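Side-chain contacts in Lmo2125 protein (PDB 5TU0), which binds maltose and, as a lipoprotein of the bacterial solute-binding family 1, probably delivers it to a membrane transporter for uptake: residues Glu114-Tyr119 with Phe163-Gly168; Ala256-Leu261 with Lys265-Phe270. The protein carries 2 engineered substitutions. All coordinates share one frame; numbering follows the deposited sequence. Where two conformers were deposited one is given.

Interaction 1: Glu114-Tyr119 with Phe163-Gly168; sequences ETLVLY and FYFSYG. With GLC (alpha-D-glucopyranose), chain B.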
ATOM      1  N   GLU A 114       1.492  -2.506   5.020  1.00 28.66           N
ATOM      2  CA  GLU A 114       0.300  -3.061   4.415  1.00 31.39           C
ATOM      3  C   GLU A 114       0.534  -3.352   2.950  1.00 30.07           C
ATOM      4  O   GLU A 114       1.412  -2.772   2.334  1.00 26.80           O
ATOM      5  CB  GLU A 114      -0.923  -2.161   4.602  1.00 35.90           C
ATOM      6  CG  GLU A 114      -0.815  -0.761   4.052  1.00 38.88           C
ATOM      7  CD  GLU A 114      -2.161  -0.044   4.021  1.00 45.04           C
ATOM      8  OE1 GLU A 114      -3.140  -0.521   4.670  1.00 50.74           O
ATOM      9  OE2 GLU A 114      -2.246   0.991   3.324  1.00 51.03           O
ATOM     10  N   THR A 115      -0.230  -4.292   2.421  1.00 26.28           N
ATOM     11  CA  THR A 115      -0.146  -4.615   1.023  1.00 26.23           C
ATOM     12  C   THR A 115      -1.423  -5.357   0.678  1.00 25.82           C
ATOM     13  O   THR A 115      -2.232  -5.676   1.566  1.00 25.52           O
ATOM     14  CB  THR A 115       1.101  -5.468   0.680  1.00 26.63           C
ATOM     15  OG1 THR A 115       1.221  -5.599  -0.743  1.00 28.46           O
ATOM     16  CG2 THR A 115       1.028  -6.858   1.290  1.00 27.79           C
ATOM     17  N   LEU A 116      -1.601  -5.606  -0.603  1.00 25.35           N
ATOM     18  CA  LEU A 116      -2.752  -6.329  -1.096  1.00 25.19           C
ATOM     19  C   LEU A 116      -2.727  -7.792  -0.669  1.00 25.22           C
ATOM     20  O   LEU A 116      -1.671  -8.404  -0.539  1.00 24.20           O
ATOM     21  CB  LEU A 116      -2.838  -6.230  -2.617  1.00 25.42           C
ATOM     22  CG  LEU A 116      -3.114  -4.861  -3.220  1.00 26.49           C
ATOM     23  CD1 LEU A 116      -3.224  -4.995  -4.734  1.00 26.81           C
ATOM     24  CD2 LEU A 116      -4.383  -4.243  -2.663  1.00 27.38           C
ATOM     25  N   VAL A 117      -3.921  -8.345  -0.488  1.00 25.41           N
ATOM     26  CA  VAL A 117      -4.100  -9.712  -0.046  1.00 25.85           C
ATOM     27  C   VAL A 117      -5.271 -10.322  -0.813  1.00 25.06           C
ATOM     28  O   VAL A 117      -5.931  -9.635  -1.604  1.00 25.47           O
ATOM     29  CB  VAL A 117      -4.374  -9.780   1.489  1.00 26.47           C
ATOM     30  CG1 VAL A 117      -3.187  -9.230   2.281  1.00 27.68           C
ATOM     31  CG2 VAL A 117      -5.637  -9.017   1.876  1.00 27.52           C
ATOM     32  N   LEU A 118      -5.517 -11.605  -0.591  1.00 25.57           N
ATOM     33  CA  LEU A 118      -6.670 -12.278  -1.206  1.00 25.28           C
ATOM     34  C   LEU A 118      -7.747 -12.503  -0.136  1.00 26.64           C
ATOM     35  O   LEU A 118      -7.514 -13.217   0.858  1.00 27.58           O
ATOM     36  CB  LEU A 118      -6.276 -13.637  -1.780  1.00 25.49           C
ATOM     37  CG  LEU A 118      -7.418 -14.377  -2.484  1.00 25.60           C
ATOM     38  CD1 LEU A 118      -7.631 -13.796  -3.877  1.00 25.60           C
ATOM     39  CD2 LEU A 118      -7.173 -15.875  -2.566  1.00 26.87           C
ATOM     40  N   TYR A 119      -8.904 -11.875  -0.314  1.00 27.10           N
ATOM     41  CA  TYR A 119     -10.057 -12.116   0.557  1.00 27.89           C
ATOM     42  C   TYR A 119     -10.861 -13.204  -0.098  1.00 28.64           C
ATOM     43  O   TYR A 119     -10.960 -13.227  -1.325  1.00 28.39           O
ATOM     44  CB  TYR A 119     -10.965 -10.898   0.657  1.00 28.34           C
ATOM     45  CG  TYR A 119     -10.420  -9.780   1.489  1.00 28.59           C
ATOM     46  CD1 TYR A 119     -10.537  -9.811   2.872  1.00 29.00           C
ATOM     47  CD2 TYR A 119      -9.831  -8.662   0.896  1.00 27.38           C
ATOM     48  CE1 TYR A 119     -10.048  -8.782   3.650  1.00 29.91           C
ATOM     49  CE2 TYR A 119      -9.356  -7.622   1.662  1.00 27.88           C
ATOM     50  CZ  TYR A 119      -9.461  -7.688   3.041  1.00 29.03           C
ATOM     51  OH  TYR A 119      -8.975  -6.676   3.812  1.00 30.22           O
ATOM     52  N   PHE A 163      -3.786   0.407 -12.006  1.00 22.31           N
ATOM     53  CA  PHE A 163      -2.384   0.016 -11.935  1.00 22.10           C
ATOM     54  C   PHE A 163      -1.919  -0.299 -10.522  1.00 21.42           C
ATOM     55  O   PHE A 163      -1.040  -1.122 -10.341  1.00 20.78           O
ATOM     56  CB  PHE A 163      -1.505   1.093 -12.552  1.00 22.86           C
ATOM     57  CG  PHE A 163      -0.059   0.754 -12.566  1.00 23.05           C
ATOM     58  CD1 PHE A 163       0.406  -0.304 -13.330  1.00 23.81           C
ATOM     59  CD2 PHE A 163       0.863   1.540 -11.871  1.00 24.23           C
ATOM     60  CE1 PHE A 163       1.753  -0.609 -13.364  1.00 24.04           C
ATOM     61  CE2 PHE A 163       2.211   1.231 -11.906  1.00 23.80           C
ATOM     62  CZ  PHE A 163       2.649   0.162 -12.655  1.00 23.73           C
ATOM     63  N   TYR A 164      -2.505   0.338  -9.516  1.00 21.83           N
ATOM     64  CA  TYR A 164      -2.130  -0.003  -8.140  1.00 23.25           C
ATOM     65  C   TYR A 164      -2.359  -1.499  -7.847  1.00 23.03           C
ATOM     66  O   TYR A 164      -1.582  -2.134  -7.126  1.00 23.24           O
ATOM     67  CB  TYR A 164      -2.865   0.880  -7.127  1.00 25.61           C
ATOM     68  CG  TYR A 164      -2.448   0.585  -5.717  1.00 28.06           C
ATOM     69  CD1 TYR A 164      -1.294   1.145  -5.179  1.00 29.69           C
ATOM     70  CD2 TYR A 164      -3.179  -0.292  -4.935  1.00 30.55           C
ATOM     71  CE1 TYR A 164      -0.901   0.848  -3.882  1.00 32.09           C
ATOM     72  CE2 TYR A 164      -2.797  -0.593  -3.652  1.00 31.60           C
ATOM     73  CZ  TYR A 164      -1.663  -0.020  -3.132  1.00 32.90           C
ATOM     74  OH  TYR A 164      -1.304  -0.342  -1.851  1.00 38.11           O
ATOM     75  N   PHE A 165      -3.441  -2.044  -8.392  1.00 22.23           N
ATOM     76  CA  PHE A 165      -3.773  -3.453  -8.251  1.00 23.22           C
ATOM     77  C   PHE A 165      -3.016  -4.372  -9.202  1.00 22.52           C
ATOM     78  O   PHE A 165      -2.487  -5.410  -8.785  1.00 22.93           O
ATOM     79  CB  PHE A 165      -5.291  -3.648  -8.430  1.00 24.32           C
ATOM     80  CG  PHE A 165      -6.089  -3.165  -7.263  1.00 26.03           C
ATOM     81  CD1 PHE A 165      -6.348  -1.821  -7.094  1.00 28.07           C
ATOM     82  CD2 PHE A 165      -6.590  -4.063  -6.333  1.00 28.93           C
ATOM     83  CE1 PHE A 165      -7.075  -1.363  -6.004  1.00 29.61           C
ATOM     84  CE2 PHE A 165      -7.323  -3.617  -5.238  1.00 29.05           C
ATOM     85  CZ  PHE A 165      -7.568  -2.270  -5.072  1.00 30.03           C
ATOM     86  N   SER A 166      -2.938  -3.989 -10.476  1.00 21.59           N
ATOM     87  CA  SER A 166      -2.280  -4.833 -11.456  1.00 21.35           C
ATOM     88  C   SER A 166      -0.761  -4.821 -11.435  1.00 20.98           C
ATOM     89  O   SER A 166      -0.150  -5.737 -12.000  1.00 21.34           O
ATOM     90  CB  SER A 166      -2.757  -4.494 -12.872  1.00 22.37           C
ATOM     91  OG  SER A 166      -2.362  -3.185 -13.222  1.00 24.45           O
ATOM     92  N   TYR A 167      -0.144  -3.820 -10.804  0.50 20.36           N
ATOM     93  CA  TYR A 167       1.320  -3.752 -10.794  0.50 20.50           C
ATOM     94  C   TYR A 167       1.986  -5.041 -10.343  0.50 20.90           C
ATOM     95  O   TYR A 167       2.920  -5.512 -10.989  0.50 20.98           O
ATOM     96  CB  TYR A 167       1.853  -2.591  -9.955  0.50 20.85           C
ATOM     97  CG  TYR A 167       3.358  -2.652  -9.879  0.50 21.03           C
ATOM     98  CD1 TYR A 167       4.131  -2.445 -11.020  0.50 21.40           C
ATOM     99  CD2 TYR A 167       4.009  -2.972  -8.700  0.50 21.36           C
ATOM    100  CE1 TYR A 167       5.499  -2.525 -10.977  0.50 21.72           C
ATOM    101  CE2 TYR A 167       5.392  -3.051  -8.652  0.50 21.77           C
ATOM    102  CZ  TYR A 167       6.124  -2.821  -9.792  0.50 21.66           C
ATOM    103  OH  TYR A 167       7.485  -2.902  -9.776  0.50 22.34           O
ATOM    104  N   GLY A 168       1.500  -5.622  -9.246  1.00 20.81           N
ATOM    105  CA  GLY A 168       2.064  -6.854  -8.737  1.00 21.08           C
ATOM    106  C   GLY A 168       2.017  -8.047  -9.680  1.00 21.45           C
ATOM    107  O   GLY A 168       2.815  -8.965  -9.546  1.00 21.09           O
TER
HETATM  108  C1  GLC B   2      -4.295   2.795  -1.117  1.00 88.80           C
HETATM  109  C2  GLC B   2      -2.821   3.196  -1.016  1.00 87.08           C
HETATM  110  C3  GLC B   2      -2.504   4.388  -1.912  1.00 87.46           C
HETATM  111  C4  GLC B   2      -2.965   4.101  -3.338  1.00 87.07           C
HETATM  112  C5  GLC B   2      -4.454   3.758  -3.341  1.00 87.43           C
HETATM  113  C6  GLC B   2      -4.951   3.465  -4.756  1.00 85.53           C
HETATM  114  O2  GLC B   2      -2.489   3.512   0.340  1.00 86.79           O
HETATM  115  O3  GLC B   2      -1.096   4.653  -1.881  1.00 85.71           O
HETATM  116  O4  GLC B   2      -2.705   5.224  -4.190  1.00 86.97           O
HETATM  117  O5  GLC B   2      -4.684   2.625  -2.490  1.00 87.29           O
HETATM  118  O6  GLC B   2      -6.229   2.815  -4.718  1.00 85.30           O
HETATM  119  O   HOH W   1      -0.212  -3.207  -2.352  1.00 25.15           O
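Behind the wall of the maltose pocket, Leu116 of the broken strand 105-121 packs against Tyr164 and Phe165 in the first turn of helix 163-172. Its two methyls share the work: CD1 meets Phe165 CD2 at 3.8 Å, while CD2 stands 4.1 Å from Tyr164 CE2 and also touches Phe165 CE2. A branched leucine suits this place because one forked end can rest on two neighbouring rings; the leucine and Phe165 side chains cross at about a right angle. Leu237 of strand 235-238 adds to the same apolar layer, touching both Leu116 and Phe165.

Tyr164 carries the contact on to the sugar. With CG anti to the backbone N (chi1 -177°), its ring reaches the pocket and lies with one face under a glucose unit, whose O5 sits 3.9 Å above the ring plane, offset toward the rim. Beyond the ring, a water joins Tyr164 OH, 3.1 Å away, to the main chain of Leu116, whose N donates to it over 3.3 Å. A flat aromatic laid against a pyranose, with aliphatic packing behind it, is typical of bacterial solute-binding proteins for sugars.

Interaction 2: Ala256-Leu261 with Lys265-Phe270; sequences AKIPTL and KEYSPF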
ATOM      1  N   ALA A 256      -5.981 -14.608   2.848  1.00 32.94           N
ATOM      2  CA  ALA A 256      -4.791 -15.357   2.504  1.00 32.62           C
ATOM      3  C   ALA A 256      -3.820 -14.535   1.667  1.00 31.39           C
ATOM      4  O   ALA A 256      -4.160 -13.457   1.132  1.00 29.89           O
ATOM      5  CB  ALA A 256      -5.187 -16.613   1.741  1.00 33.83           C
ATOM      6  N   LYS A 257      -2.593 -15.039   1.577  1.00 30.65           N
ATOM      7  CA  LYS A 257      -1.618 -14.463   0.666  1.00 29.82           C
ATOM      8  C   LYS A 257      -2.224 -14.529  -0.733  1.00 28.01           C
ATOM      9  O   LYS A 257      -3.110 -15.351  -0.997  1.00 28.49           O
ATOM     10  CB  LYS A 257      -0.309 -15.268   0.676  1.00 31.24           C
ATOM     11  CG  LYS A 257      -0.480 -16.717   0.217  1.00 34.14           C
ATOM     12  CD  LYS A 257       0.819 -17.511   0.238  1.00 35.70           C
ATOM     13  CE  LYS A 257       1.731 -17.153  -0.918  1.00 36.13           C
ATOM     14  NZ  LYS A 257       1.176 -17.554  -2.242  1.00 35.37           N
ATOM     15  N   ILE A 258      -1.748 -13.686  -1.626  1.00 26.63           N
ATOM     16  CA  ILE A 258      -2.229 -13.714  -3.009  1.00 25.88           C
ATOM     17  C   ILE A 258      -1.741 -15.041  -3.649  1.00 26.02           C
ATOM     18  O   ILE A 258      -0.603 -15.478  -3.422  1.00 26.18           O
ATOM     19  CB  ILE A 258      -1.742 -12.483  -3.812  1.00 25.05           C
ATOM     20  CG1 ILE A 258      -2.156 -11.173  -3.092  1.00 24.80           C
ATOM     21  CG2 ILE A 258      -2.275 -12.545  -5.239  1.00 24.62           C
ATOM     22  CD1 ILE A 258      -1.560  -9.907  -3.672  1.00 24.45           C
ATOM     23  N   PRO A 259      -2.612 -15.724  -4.403  1.00 25.26           N
ATOM     24  CA  PRO A 259      -2.144 -16.978  -4.971  1.00 25.69           C
ATOM     25  C   PRO A 259      -0.926 -16.845  -5.895  1.00 24.74           C
ATOM     26  O   PRO A 259      -0.720 -15.812  -6.527  1.00 23.70           O
ATOM     27  CB  PRO A 259      -3.375 -17.498  -5.739  1.00 26.19           C
ATOM     28  CG  PRO A 259      -4.531 -16.844  -5.070  1.00 26.13           C
ATOM     29  CD  PRO A 259      -4.044 -15.498  -4.664  1.00 25.24           C
ATOM     30  N   THR A 260      -0.141 -17.916  -5.956  1.00 25.50           N
ATOM     31  CA  THR A 260       1.069 -17.993  -6.787  1.00 25.33           C
ATOM     32  C   THR A 260       0.740 -17.917  -8.284  1.00 25.05           C
ATOM     33  O   THR A 260      -0.193 -18.554  -8.747  1.00 25.18           O
ATOM     34  CB  THR A 260       1.818 -19.303  -6.456  1.00 26.58           C
ATOM     35  OG1 THR A 260       2.148 -19.306  -5.050  1.00 27.28           O
ATOM     36  CG2 THR A 260       3.096 -19.467  -7.310  1.00 26.46           C
ATOM     37  N   LEU A 261       1.499 -17.123  -9.026  1.00 24.49           N
ATOM     38  CA  LEU A 261       1.293 -16.956 -10.465  1.00 24.23           C
ATOM     39  C   LEU A 261       1.670 -18.216 -11.250  1.00 24.76           C
ATOM     40  O   LEU A 261       2.359 -19.098 -10.727  1.00 25.04           O
ATOM     41  CB  LEU A 261       2.099 -15.754 -10.975  1.00 24.08           C
ATOM     42  CG  LEU A 261       1.712 -14.375 -10.411  1.00 23.88           C
ATOM     43  CD1 LEU A 261       2.753 -13.304 -10.726  1.00 23.68           C
ATOM     44  CD2 LEU A 261       0.332 -13.956 -10.925  1.00 23.80           C
ATOM     45  N   LYS A 265       6.079 -17.848  -9.578  1.00 27.63           N
ATOM     46  CA  LYS A 265       6.528 -16.717  -8.764  1.00 28.71           C
ATOM     47  C   LYS A 265       5.366 -16.072  -8.041  1.00 27.44           C
ATOM     48  O   LYS A 265       4.205 -16.245  -8.423  1.00 26.58           O
ATOM     49  CB  LYS A 265       7.285 -15.701  -9.621  1.00 29.49           C
ATOM     50  CG  LYS A 265       8.517 -16.307 -10.256  1.00 32.08           C
ATOM     51  CD  LYS A 265       9.406 -15.273 -10.917  1.00 34.61           C
ATOM     52  CE  LYS A 265      10.706 -15.930 -11.363  1.00 37.70           C
ATOM     53  NZ  LYS A 265      11.728 -14.956 -11.839  1.00 39.44           N
ATOM     54  N   GLU A 266       5.690 -15.356  -6.971  1.00 26.68           N
ATOM     55  CA  GLU A 266       4.691 -14.675  -6.184  1.00 26.59           C
ATOM     56  C   GLU A 266       4.276 -13.361  -6.808  1.00 26.14           C
ATOM     57  O   GLU A 266       5.067 -12.675  -7.459  1.00 26.09           O
ATOM     58  CB  GLU A 266       5.200 -14.424  -4.762  1.00 26.97           C
ATOM     59  CG  GLU A 266       5.510 -15.692  -3.993  1.00 28.77           C
ATOM     60  CD  GLU A 266       4.299 -16.614  -3.908  1.00 29.84           C
ATOM     61  OE1 GLU A 266       3.245 -16.168  -3.435  1.00 31.01           O
ATOM     62  OE2 GLU A 266       4.397 -17.775  -4.322  1.00 31.78           O
ATOM     63  N   TYR A 267       3.001 -13.028  -6.619  1.00 25.90           N
ATOM     64  CA  TYR A 267       2.462 -11.731  -7.001  1.00 24.92           C
ATOM     65  C   TYR A 267       3.304 -10.745  -6.168  1.00 24.24           C
ATOM     66  O   TYR A 267       3.520 -10.984  -4.974  1.00 24.17           O
ATOM     67  CB  TYR A 267       0.996 -11.673  -6.612  1.00 24.62           C
ATOM     68  CG  TYR A 267       0.146 -10.681  -7.346  1.00 23.46           C
ATOM     69  CD1 TYR A 267       0.064  -9.347  -6.935  1.00 22.81           C
ATOM     70  CD2 TYR A 267      -0.636 -11.082  -8.419  1.00 23.66           C
ATOM     71  CE1 TYR A 267      -0.758  -8.448  -7.598  1.00 22.20           C
ATOM     72  CE2 TYR A 267      -1.464 -10.190  -9.070  1.00 23.22           C
ATOM     73  CZ  TYR A 267      -1.526  -8.884  -8.659  1.00 22.72           C
ATOM     74  OH  TYR A 267      -2.346  -8.006  -9.342  1.00 23.11           O
ATOM     75  N   SER A 268       3.743  -9.657  -6.793  0.60 23.44           N
ATOM     76  CA  SER A 268       4.656  -8.706  -6.151  0.60 23.16           C
ATOM     77  C   SER A 268       4.078  -7.300  -6.076  0.60 22.81           C
ATOM     78  O   SER A 268       4.530  -6.394  -6.776  0.60 22.66           O
ATOM     79  CB  SER A 268       5.973  -8.716  -6.913  0.60 22.91           C
ATOM     80  OG  SER A 268       6.502 -10.028  -6.954  0.60 23.17           O
ATOM     81  N   PRO A 269       3.081  -7.103  -5.197  1.00 22.46           N
ATOM     82  CA  PRO A 269       2.403  -5.819  -5.111  1.00 22.27           C
ATOM     83  C   PRO A 269       3.253  -4.732  -4.465  1.00 21.94           C
ATOM     84  O   PRO A 269       4.332  -5.036  -3.992  1.00 23.06           O
ATOM     85  CB  PRO A 269       1.211  -6.133  -4.225  1.00 22.96           C
ATOM     86  CG  PRO A 269       1.728  -7.172  -3.290  1.00 23.36           C
ATOM     87  CD  PRO A 269       2.646  -8.015  -4.124  1.00 23.38           C
ATOM     88  N   PHE A 270       2.780  -3.489  -4.489  1.00 21.78           N
ATOM     89  CA  PHE A 270       3.488  -2.401  -3.803  1.00 22.23           C
ATOM     90  C   PHE A 270       3.464  -2.642  -2.285  1.00 22.85           C
ATOM     91  O   PHE A 270       2.449  -3.066  -1.734  1.00 23.63           O
ATOM     92  CB  PHE A 270       2.867  -1.031  -4.091  1.00 22.05           C
ATOM     93  CG  PHE A 270       3.074  -0.542  -5.500  1.00 22.12           C
ATOM     94  CD1 PHE A 270       4.350  -0.363  -6.007  1.00 22.05           C
ATOM     95  CD2 PHE A 270       1.989  -0.244  -6.314  1.00 22.31           C
ATOM     96  CE1 PHE A 270       4.547   0.088  -7.302  1.00 22.28           C
ATOM     97  CE2 PHE A 270       2.182   0.207  -7.615  1.00 22.56           C
ATOM     98  CZ  PHE A 270       3.462   0.380  -8.103  1.00 21.96           C
TER
HETATM   99  O   HOH W   2       1.748 -14.328  -4.455  1.00 36.41           O
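Ile258 and Leu261 form the hollow that receives Tyr267 where the irregular loop between strands 253-256 and 272-278 folds back on itself. The touching parts run 124° apart, and side chains bring them together alongside a single backbone bond. The CG2 methyl of Ile258 presses on the root of the tyrosine, 3.7 Å from Tyr267 CB, and the longer branch sends CD1 to 3.7 Å from Tyr267 CD1. On the other flank of the ring Leu261 CD2 reaches Tyr267 CD2 at 3.9 Å. A beta-branched isoleucine fits because its two arms meet the tyrosine at separate points, and Leu116 and Phe132 continue the apolar surroundings of Ile258. The phenol end leaves this hollow to bond Phe165 O and Trp160 NE1.

Beside this apolar fit the contact turns polar. Glu266 sets out away from the facing segment, but a bend at its second torsion brings its carboxylate back, one oxygen for each partner. Lys257 NZ makes a salt bridge to Glu266 OE1 at 2.8 Å, approaching on the syn side and 20° out of the carboxylate plane. Thr260 OG1 donates to Glu266 OE2, also at 2.8 Å and syn; its short, branched side chain leaves CG2 to lie against Lys265 O. The lysine curls at its last two torsions, which lets NZ donate also to Ile258 O at 3.0 Å. NZ thus links the carbonyl of the next residue to the glutamate. A water lies within hydrogen-bonding distance of Ile258 O and Glu266 OE1, with more acceptors around it than it has protons, and accepts from Tyr267 N at 2.8 Å. The two segments are joined at their near ends by Leu261 N, which donates to Lys265 O over 2.9 Å with an N-H...O angle of 149°.

How the interactions relate
Interactions 1 and 2 lie side by side, their centres about 8 Å apart, and touch each other directly. Tyr267 OH, from the loop of interaction 2, hydrogen-bonds Phe165 O on the helix of interaction 1 at 2.7 Å, while Leu118 N and Ala256 O, 2.9 Å apart, join the two contacts through the sheet. Tyr167 and Phe270 stack their rings, and Ile258 touches Leu116, linking the two apolar clusters. Their relation to maltose differs: interaction 1 holds Glu114 and Tyr164 of the pocket, which Asp70 and Trp241 complete, whereas the side chain of Pro269, in interaction 2, is about 11 Å from a bound glucose. Tyr267 thus supports, from behind, the helix that carries Tyr164.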